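Local coordinates for protein translation initiation factor eIF2B subunit gamma (Schizosaccharomyces pombe, PDB 5B04) that acts as a component of the eIF2B complex, which catalyses the exchange of GDP for GTP on the gamma subunit of eIF2 during translation initiation, at residues F85-L90 and H111-V116; V173-L178 and R322-P327; D347-E352 and C360-G365. The protein carries 3 engineered substitutions. All blocks are in the same frame, centred on the assembly; numbering follows the deposited sequence.

Interaction 1: F85-L90 and H111-V116; sequences FTSAIL and HMRIHV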
loop_
_atom_site.group_PDB
_atom_site.type_symbol
_atom_site.label_atom_id
_atom_site.label_comp_id
_atom_site.label_asym_id
_atom_site.label_seq_id
_atom_site.Cartn_x
_atom_site.Cartn_y
_atom_site.Cartn_z
ATOM N N PHE E 85 -36.103 17.835 -41.071
ATOM C CA PHE E 85 -37.369 17.586 -41.752
ATOM C C PHE E 85 -37.168 17.505 -43.260
ATOM O O PHE E 85 -36.442 18.310 -43.843
ATOM C CB PHE E 85 -38.390 18.678 -41.423
ATOM C CG PHE E 85 -39.062 18.504 -40.091
ATOM C CD1 PHE E 85 -38.416 18.865 -38.921
ATOM C CD2 PHE E 85 -40.344 17.990 -40.012
ATOM C CE1 PHE E 85 -39.035 18.710 -37.695
ATOM C CE2 PHE E 85 -40.968 17.832 -38.790
ATOM C CZ PHE E 85 -40.313 18.193 -37.631
ATOM N N THR E 86 -37.811 16.526 -43.885
ATOM C CA THR E 86 -37.712 16.346 -45.328
ATOM C C THR E 86 -39.032 16.678 -46.014
ATOM O O THR E 86 -39.088 16.831 -47.234
ATOM C CB THR E 86 -37.299 14.908 -45.688
ATOM O OG1 THR E 86 -38.127 13.980 -44.978
ATOM C CG2 THR E 86 -35.846 14.666 -45.315
ATOM N N SER E 87 -40.094 16.792 -45.222
ATOM C CA SER E 87 -41.412 17.120 -45.750
ATOM C C SER E 87 -42.240 17.882 -44.723
ATOM O O SER E 87 -42.149 17.622 -43.523
ATOM C CB SER E 87 -42.149 15.850 -46.181
ATOM O OG SER E 87 -42.500 15.060 -45.060
ATOM N N ALA E 88 -43.048 18.822 -45.199
ATOM C CA ALA E 88 -43.885 19.625 -44.315
ATOM C C ALA E 88 -45.248 19.912 -44.935
ATOM O O ALA E 88 -45.385 19.991 -46.156
ATOM C CB ALA E 88 -43.180 20.927 -43.964
ATOM N N ILE E 89 -46.254 20.061 -44.080
ATOM C CA ILE E 89 -47.595 20.428 -44.519
ATOM C C ILE E 89 -47.763 21.942 -44.472
ATOM O O ILE E 89 -47.480 22.573 -43.454
ATOM C CB ILE E 89 -48.680 19.769 -43.646
ATOM C CG1 ILE E 89 -48.566 18.245 -43.709
ATOM C CG2 ILE E 89 -50.066 20.221 -44.083
ATOM C CD1 ILE E 89 -49.569 17.525 -42.834
ATOM N N LEU E 90 -48.221 22.525 -45.575
ATOM C CA LEU E 90 -48.401 23.969 -45.642
ATOM C C LEU E 90 -49.870 24.344 -45.789
ATOM O O LEU E 90 -50.453 24.217 -46.867
ATOM C CB LEU E 90 -47.596 24.553 -46.804
ATOM C CG LEU E 90 -47.691 26.065 -47.011
ATOM C CD1 LEU E 90 -47.463 26.814 -45.707
ATOM C CD2 LEU E 90 -46.684 26.504 -48.055
ATOM N N HIS E 111 -35.226 22.386 -50.717
ATOM C CA HIS E 111 -35.124 20.939 -51.029
ATOM C C HIS E 111 -36.079 20.035 -50.248
ATOM O O HIS E 111 -36.004 18.811 -50.352
ATOM C CB HIS E 111 -33.688 20.432 -50.824
ATOM C CG HIS E 111 -32.650 21.210 -51.570
ATOM N ND1 HIS E 111 -31.659 21.924 -50.931
ATOM C CD2 HIS E 111 -32.450 21.392 -52.897
ATOM C CE1 HIS E 111 -30.890 22.509 -51.832
ATOM N NE2 HIS E 111 -31.349 22.203 -53.032
ATOM N N MET E 112 -36.974 20.633 -49.468
ATOM C CA MET E 112 -37.993 19.859 -48.762
ATOM C C MET E 112 -39.182 19.575 -49.670
ATOM O O MET E 112 -39.429 20.304 -50.630
ATOM C CB MET E 112 -38.471 20.592 -47.506
ATOM C CG MET E 112 -37.467 20.646 -46.369
ATOM S SD MET E 112 -38.177 21.421 -44.902
ATOM C CE MET E 112 -39.557 20.328 -44.574
ATOM N N ARG E 113 -39.917 18.512 -49.362
ATOM C CA ARG E 113 -41.155 18.216 -50.071
ATOM C C ARG E 113 -42.307 18.963 -49.411
ATOM O O ARG E 113 -42.833 18.529 -48.386
ATOM C CB ARG E 113 -41.430 16.711 -50.090
ATOM C CG ARG E 113 -42.745 16.331 -50.756
ATOM C CD ARG E 113 -43.647 15.562 -49.803
ATOM N NE ARG E 113 -43.117 14.238 -49.493
ATOM C CZ ARG E 113 -43.652 13.407 -48.604
ATOM N NH1 ARG E 113 -44.737 13.763 -47.929
ATOM N NH2 ARG E 113 -43.103 12.219 -48.388
ATOM N N ILE E 114 -42.690 20.092 -49.997
ATOM C CA ILE E 114 -43.734 20.927 -49.415
ATOM C C ILE E 114 -45.102 20.608 -50.004
ATOM O O ILE E 114 -45.440 21.049 -51.102
ATOM C CB ILE E 114 -43.434 22.422 -49.615
ATOM C CG1 ILE E 114 -42.013 22.745 -49.147
ATOM C CG2 ILE E 114 -44.453 23.270 -48.868
ATOM C CD1 ILE E 114 -41.754 22.398 -47.696
ATOM N N HIS E 115 -45.881 19.834 -49.259
ATOM C CA HIS E 115 -47.228 19.466 -49.667
ATOM C C HIS E 115 -48.227 20.526 -49.212
ATOM O O HIS E 115 -48.548 20.628 -48.027
ATOM C CB HIS E 115 -47.588 18.087 -49.105
ATOM C CG HIS E 115 -49.059 17.837 -48.998
ATOM N ND1 HIS E 115 -49.698 17.695 -47.785
ATOM C CD2 HIS E 115 -50.016 17.701 -49.946
ATOM C CE1 HIS E 115 -50.986 17.481 -47.992
ATOM N NE2 HIS E 115 -51.204 17.482 -49.294
ATOM N N VAL E 116 -48.706 21.322 -50.164
ATOM C CA VAL E 116 -49.594 22.440 -49.863
ATOM C C VAL E 116 -51.036 21.982 -49.688
ATOM O O VAL E 116 -51.533 21.152 -50.450
ATOM C CB VAL E 116 -49.539 23.511 -50.969
ATOM C CG1 VAL E 116 -50.237 24.785 -50.514
ATOM C CG2 VAL E 116 -48.101 23.802 -51.347
#

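Interaction 2: V173-L178 and R322-P327; sequences VYSPVL and RANNLP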
loop_
_atom_site.group_PDB
_atom_site.type_symbol
_atom_site.label_atom_id
_atom_site.label_comp_id
_atom_site.label_asym_id
_atom_site.label_seq_id
_atom_site.Cartn_x
_atom_site.Cartn_y
_atom_site.Cartn_z
ATOM N N VAL E 173 -42.377 28.040 -27.533
ATOM C CA VAL E 173 -41.200 28.893 -27.461
ATOM C C VAL E 173 -41.588 30.351 -27.246
ATOM O O VAL E 173 -42.484 30.871 -27.911
ATOM C CB VAL E 173 -40.344 28.777 -28.738
ATOM C CG1 VAL E 173 -39.101 29.646 -28.630
ATOM C CG2 VAL E 173 -39.963 27.327 -28.987
ATOM N N TYR E 174 -40.914 31.000 -26.303
ATOM C CA TYR E 174 -41.103 32.425 -26.066
ATOM C C TYR E 174 -39.770 33.148 -26.209
ATOM O O TYR E 174 -38.722 32.511 -26.312
ATOM C CB TYR E 174 -41.712 32.667 -24.685
ATOM C CG TYR E 174 -43.130 32.159 -24.559
ATOM C CD1 TYR E 174 -43.388 30.848 -24.179
ATOM C CD2 TYR E 174 -44.211 32.988 -24.828
ATOM C CE1 TYR E 174 -44.683 30.379 -24.066
ATOM C CE2 TYR E 174 -45.508 32.528 -24.718
ATOM C CZ TYR E 174 -45.740 31.224 -24.337
ATOM O OH TYR E 174 -47.031 30.763 -24.225
ATOM N N SER E 175 -39.810 34.477 -26.217
ATOM C CA SER E 175 -38.613 35.262 -26.499
ATOM C C SER E 175 -38.776 36.728 -26.110
ATOM O O SER E 175 -39.897 37.225 -26.013
ATOM C CB SER E 175 -38.267 35.157 -27.984
ATOM O OG SER E 175 -39.337 35.625 -28.787
ATOM N N PRO E 176 -37.650 37.427 -25.880
ATOM C CA PRO E 176 -37.693 38.871 -25.633
ATOM C C PRO E 176 -38.304 39.623 -26.811
ATOM O O PRO E 176 -37.943 39.359 -27.958
ATOM C CB PRO E 176 -36.217 39.244 -25.457
ATOM C CG PRO E 176 -35.555 37.981 -25.035
ATOM C CD PRO E 176 -36.286 36.885 -25.746
ATOM N N VAL E 177 -39.224 40.541 -26.529
ATOM C CA VAL E 177 -39.873 41.315 -27.580
ATOM C C VAL E 177 -38.872 42.250 -28.251
ATOM O O VAL E 177 -37.914 42.701 -27.620
ATOM C CB VAL E 177 -41.054 42.142 -27.031
ATOM C CG1 VAL E 177 -42.005 42.525 -28.155
ATOM C CG2 VAL E 177 -41.798 41.362 -25.965
ATOM N N LEU E 178 -39.088 42.526 -29.533
ATOM C CA LEU E 178 -38.273 43.497 -30.253
ATOM C C LEU E 178 -38.453 44.876 -29.631
ATOM O O LEU E 178 -39.511 45.180 -29.080
ATOM C CB LEU E 178 -38.641 43.528 -31.740
ATOM C CG LEU E 178 -37.999 42.488 -32.664
ATOM C CD1 LEU E 178 -38.366 41.069 -32.266
ATOM C CD2 LEU E 178 -38.384 42.752 -34.110
ATOM N N ARG E 322 -31.294 35.315 -28.229
ATOM C CA ARG E 322 -31.353 36.126 -29.449
ATOM C C ARG E 322 -32.007 35.500 -30.660
ATOM O O ARG E 322 -32.218 34.301 -30.725
ATOM C CB ARG E 322 -29.995 36.768 -29.734
ATOM C CG ARG E 322 -29.546 37.785 -28.714
ATOM C CD ARG E 322 -28.223 38.386 -29.120
ATOM N NE ARG E 322 -27.724 39.318 -28.129
ATOM C CZ ARG E 322 -26.534 39.896 -28.187
ATOM N NH1 ARG E 322 -25.741 39.657 -29.213
ATOM N NH2 ARG E 322 -26.159 40.740 -27.245
ATOM N N ALA E 323 -32.254 36.353 -31.639
ATOM C CA ALA E 323 -32.661 35.990 -32.980
ATOM C C ALA E 323 -34.005 35.414 -33.318
ATOM O O ALA E 323 -34.276 35.238 -34.488
ATOM C CB ALA E 323 -31.567 35.100 -33.532
ATOM N N ASN E 324 -34.858 35.145 -32.337
ATOM C CA ASN E 324 -36.171 34.607 -32.675
ATOM C C ASN E 324 -37.424 35.335 -32.226
ATOM O O ASN E 324 -37.783 35.366 -31.071
ATOM C CB ASN E 324 -36.204 33.081 -32.458
ATOM C CG ASN E 324 -37.196 32.620 -31.418
ATOM O OD1 ASN E 324 -38.369 32.917 -31.487
ATOM N ND2 ASN E 324 -36.721 31.877 -30.465
ATOM N N ASN E 325 -38.131 35.793 -33.226
ATOM C CA ASN E 325 -39.504 36.296 -33.146
ATOM C C ASN E 325 -40.179 36.304 -34.518
ATOM O O ASN E 325 -39.702 35.657 -35.449
ATOM C CB ASN E 325 -39.541 37.697 -32.529
ATOM C CG ASN E 325 -39.972 37.679 -31.071
ATOM O OD1 ASN E 325 -40.732 36.807 -30.649
ATOM N ND2 ASN E 325 -39.486 38.641 -30.296
ATOM N N LEU E 326 -41.364 36.891 -34.592
ATOM C CA LEU E 326 -42.156 36.822 -35.808
ATOM C C LEU E 326 -42.740 38.139 -36.219
ATOM O O LEU E 326 -43.042 38.966 -35.380
ATOM C CB LEU E 326 -43.279 35.799 -35.694
ATOM C CG LEU E 326 -44.306 35.803 -34.574
ATOM C CD1 LEU E 326 -44.499 37.177 -33.981
ATOM C CD2 LEU E 326 -45.632 35.213 -35.014
ATOM N N PRO E 327 -42.875 38.323 -37.602
ATOM C CA PRO E 327 -43.594 39.533 -37.956
ATOM C C PRO E 327 -45.027 39.280 -38.340
ATOM O O PRO E 327 -45.304 38.882 -39.446
ATOM C CB PRO E 327 -42.854 39.998 -39.179
ATOM C CG PRO E 327 -42.649 38.776 -39.938
ATOM C CD PRO E 327 -42.454 37.688 -38.942
#

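Interaction 3: D347-E352 and C360-G365; sequences DVTVSE and CMVNEG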
loop_
_atom_site.group_PDB
_atom_site.type_symbol
_atom_site.label_atom_id
_atom_site.label_comp_id
_atom_site.label_asym_id
_atom_site.label_seq_id
_atom_site.Cartn_x
_atom_site.Cartn_y
_atom_site.Cartn_z
ATOM N N ASP E 347 -24.461 42.023 -56.454
ATOM C CA ASP E 347 -24.240 42.830 -57.658
ATOM C C ASP E 347 -24.823 42.211 -58.924
ATOM O O ASP E 347 -24.343 42.472 -60.027
ATOM C CB ASP E 347 -22.747 43.080 -57.888
ATOM C CG ASP E 347 -22.046 43.638 -56.670
ATOM O OD1 ASP E 347 -22.727 44.099 -55.732
ATOM O OD2 ASP E 347 -20.798 43.630 -56.663
ATOM N N VAL E 348 -25.849 41.388 -58.753
ATOM C CA VAL E 348 -26.610 40.833 -59.867
ATOM C C VAL E 348 -27.160 41.932 -60.766
ATOM O O VAL E 348 -27.322 41.755 -61.974
ATOM C CB VAL E 348 -27.764 40.007 -59.348
ATOM C CG1 VAL E 348 -27.247 38.724 -58.734
ATOM C CG2 VAL E 348 -28.497 40.823 -58.320
ATOM N N THR E 349 -27.487 43.068 -60.167
ATOM C CA THR E 349 -27.960 44.248 -60.888
ATOM C C THR E 349 -26.844 45.232 -61.152
ATOM O O THR E 349 -25.728 45.053 -60.680
ATOM C CB THR E 349 -29.017 45.021 -60.110
ATOM O OG1 THR E 349 -29.394 46.180 -60.859
ATOM C CG2 THR E 349 -28.443 45.471 -58.800
ATOM N N VAL E 350 -27.160 46.285 -61.901
ATOM C CA VAL E 350 -26.171 47.287 -62.277
ATOM C C VAL E 350 -26.597 48.688 -61.894
ATOM O O VAL E 350 -27.782 48.996 -61.887
ATOM C CB VAL E 350 -25.904 47.269 -63.777
ATOM C CG1 VAL E 350 -24.558 47.908 -64.052
ATOM C CG2 VAL E 350 -25.935 45.842 -64.298
ATOM N N SER E 351 -25.611 49.530 -61.588
ATOM C CA SER E 351 -25.822 50.817 -60.925
ATOM C C SER E 351 -25.069 51.901 -61.709
ATOM O O SER E 351 -24.100 51.627 -62.397
ATOM C CB SER E 351 -25.401 50.715 -59.465
ATOM O OG SER E 351 -25.227 51.991 -58.895
ATOM N N GLU E 352 -25.537 53.135 -61.578
ATOM C CA GLU E 352 -25.117 54.257 -62.413
ATOM C C GLU E 352 -23.658 54.857 -62.246
ATOM O O GLU E 352 -23.069 55.500 -63.098
ATOM C CB GLU E 352 -26.201 55.347 -62.407
ATOM C CG GLU E 352 -27.515 54.909 -63.051
ATOM C CD GLU E 352 -27.379 54.456 -64.500
ATOM O OE1 GLU E 352 -26.615 55.085 -65.263
ATOM O OE2 GLU E 352 -28.042 53.462 -64.874
ATOM N N CYS E 360 -26.743 48.079 -47.609
ATOM C CA CYS E 360 -28.110 47.575 -47.685
ATOM C C CYS E 360 -28.335 46.669 -48.897
ATOM O O CYS E 360 -27.459 46.532 -49.747
ATOM C CB CYS E 360 -29.092 48.743 -47.708
ATOM S SG CYS E 360 -28.715 50.028 -48.922
ATOM N N MET E 361 -29.500 46.057 -48.974
ATOM C CA MET E 361 -29.724 45.029 -49.953
ATOM C C MET E 361 -30.620 45.458 -51.079
ATOM O O MET E 361 -31.659 46.039 -50.873
ATOM C CB MET E 361 -30.331 43.804 -49.298
ATOM C CG MET E 361 -29.945 43.605 -47.858
ATOM S SD MET E 361 -30.750 42.143 -47.239
ATOM C CE MET E 361 -29.501 40.957 -47.646
ATOM N N VAL E 362 -30.178 45.168 -52.284
ATOM C CA VAL E 362 -30.931 45.439 -53.477
ATOM C C VAL E 362 -30.896 44.188 -54.321
ATOM O O VAL E 362 -29.856 43.580 -54.460
ATOM C CB VAL E 362 -30.239 46.542 -54.244
ATOM C CG1 VAL E 362 -28.780 46.184 -54.404
ATOM C CG2 VAL E 362 -30.899 46.749 -55.582
ATOM N N ASN E 363 -32.021 43.801 -54.895
ATOM C CA ASN E 363 -32.083 42.532 -55.605
ATOM C C ASN E 363 -31.722 42.557 -57.061
ATOM O O ASN E 363 -31.154 43.511 -57.539
ATOM C CB ASN E 363 -33.417 41.838 -55.427
ATOM C CG ASN E 363 -33.253 40.367 -55.162
ATOM O OD1 ASN E 363 -32.156 39.842 -55.205
ATOM N ND2 ASN E 363 -34.345 39.700 -54.884
ATOM N N GLU E 364 -32.010 41.455 -57.735
ATOM C CA GLU E 364 -31.712 41.267 -59.147
ATOM C C GLU E 364 -32.570 42.016 -60.155
ATOM O O GLU E 364 -33.711 42.370 -59.898
ATOM C CB GLU E 364 -31.751 39.791 -59.472
ATOM C CG GLU E 364 -30.981 38.948 -58.484
ATOM C CD GLU E 364 -31.330 37.486 -58.589
ATOM O OE1 GLU E 364 -31.952 37.097 -59.594
ATOM O OE2 GLU E 364 -30.989 36.732 -57.660
ATOM N N GLY E 365 -31.981 42.225 -61.320
ATOM C CA GLY E 365 -32.595 42.892 -62.456
ATOM C C GLY E 365 -32.953 44.341 -62.181
ATOM O O GLY E 365 -33.344 45.079 -63.088
#

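Interaction 1: F85-L90 and H111-V116
With CG anti to its carbonyl carbon (chi1 -71°) and the thioether turned back at chi3 (60°), M112 brings its methyl CE against F85, S87 and A88. CE lies 3.7 Å from F85 CB and 3.7 Å from A88 CB, close to the S87 backbone as well. An alanine at M112 would probably leave a gap beside F85 and A88, and L80 of helix 74-82 would lose part of its packing partner.

From here 87-90 and 113-116 run as parallel strands. R113 uses both its backbone groups: its N binds T86 O at 2.8 Å, nearly straight, and its O takes A88 N at 3.2 Å. H115 repeats the pattern, its N reaching A88 O and its O accepting L90 N, each at 3.1 Å. On the face of S87 and I89, S87 CB sits 3.6 Å above the plane of the R113 guanidinium, displaced towards its rim. On the other face, L90 CB meets I114 CG2 at 4.0 Å. Helix 97-105, the crossover of this beta-alpha-beta unit, covers L90, I114 and V116. Backbone bonds thus set the strand alignment, while apolar contacts beneath the helix make up the more buried side.

Interaction 2: V173-L178 and R322-P327
The hydroxyl OG of S175 stands between two oxygens of the facing loop, N324 O at 2.8 Å and N325 OD1 at 2.6 Å, both near enough to partner it. S175 points its CB at the loop, and chi1 (59°) sets OG between the backbone N and the carbonyl carbon, near both oxygens. OD1 of N325 is also hydrogen-bonded to S238 OG, so this amide oxygen joins the loop to a second strand, 230-245, which pairs with the strand of S175.

ND2 of the same amide lies 2.9 Å from P176 O, at the end of the strand. L178, two residues further on, closes over this side chain, its CD1 3.6 Å from N325 CB, and the two side chains lie alongside each other, running in opposing senses. Further back along the strand, N324 ND2 lies 3.7 Å from V173 CG1, an amide against a methyl.

Strand 170-176 runs between strands 230-245 and 315-319 of the mixed sheet, antiparallel to the former and parallel to the latter. The loop 322-327 leaves strand 315-319 on its way to helix 332-338, passing beside the end of strand 170-176, and N324 also packs on A240 and V152.

Interaction 3: D347-E352 and C360-G365
This contact belongs to the first coil of the left-handed beta-helix domain, where the chain before and after strand 356-358 comes together. The two segments are both irregular, and their backbones come nearest at T349 and G365, whose CA atoms are 5.1 Å apart.

T349 carries much of the contact. It points its CB at 360-365, and as modelled the methyl CG2 occupies the position between the backbone N and the carbonyl carbon. CG2 lies 3.6 Å from the carbonyl oxygen N363 O and 4.2 Å from V362 CG2, so one methyl meets both a polar backbone atom and a branched side chain. V348, the residue before, has its CG2 3.9 Å from N363 O. It also lies beside E364, but the modelled approach of those two side chains is too close to be reliable, and nothing should be built on its details. G365 turns the chain here with a positive phi of 63°, a conformation that glycine adopts readily.

Segment 360-365 is tied to the next coil by backbone hydrogen bonds of M361 with I379 and of E364 with N382, and V362 packs on I379. Across the contact itself no hydrogen bond or salt bridge is found. What joins the two segments is therefore light van der Waals packing at the surface, chiefly the T349 methyl against N363 O and V362, whereas the directional bonds of 360-365 run separately, through its backbone, to the coil that follows.

Overall arrangement
The three contacts follow one another along the chain, each complete before the next begins. Interactions 1 and 2 reach the same mixed sheet of the nucleotidyltransferase-like domain: interaction 1 pairs strands 87-92 and 113-117, whereas interaction 2 sets the end of strand 170-176 against the loop after strand 315-319. Their centres are 24 Å apart and their nearest atoms about 12 Å. Interaction 3 lies in the left-handed beta-helix domain, its centre 31 Å from that of interaction 1 and 30 Å from that of interaction 2. None of the three touches another: they are separate local contacts, two in the nucleotidyltransferase-like domain and one in the beta-helix.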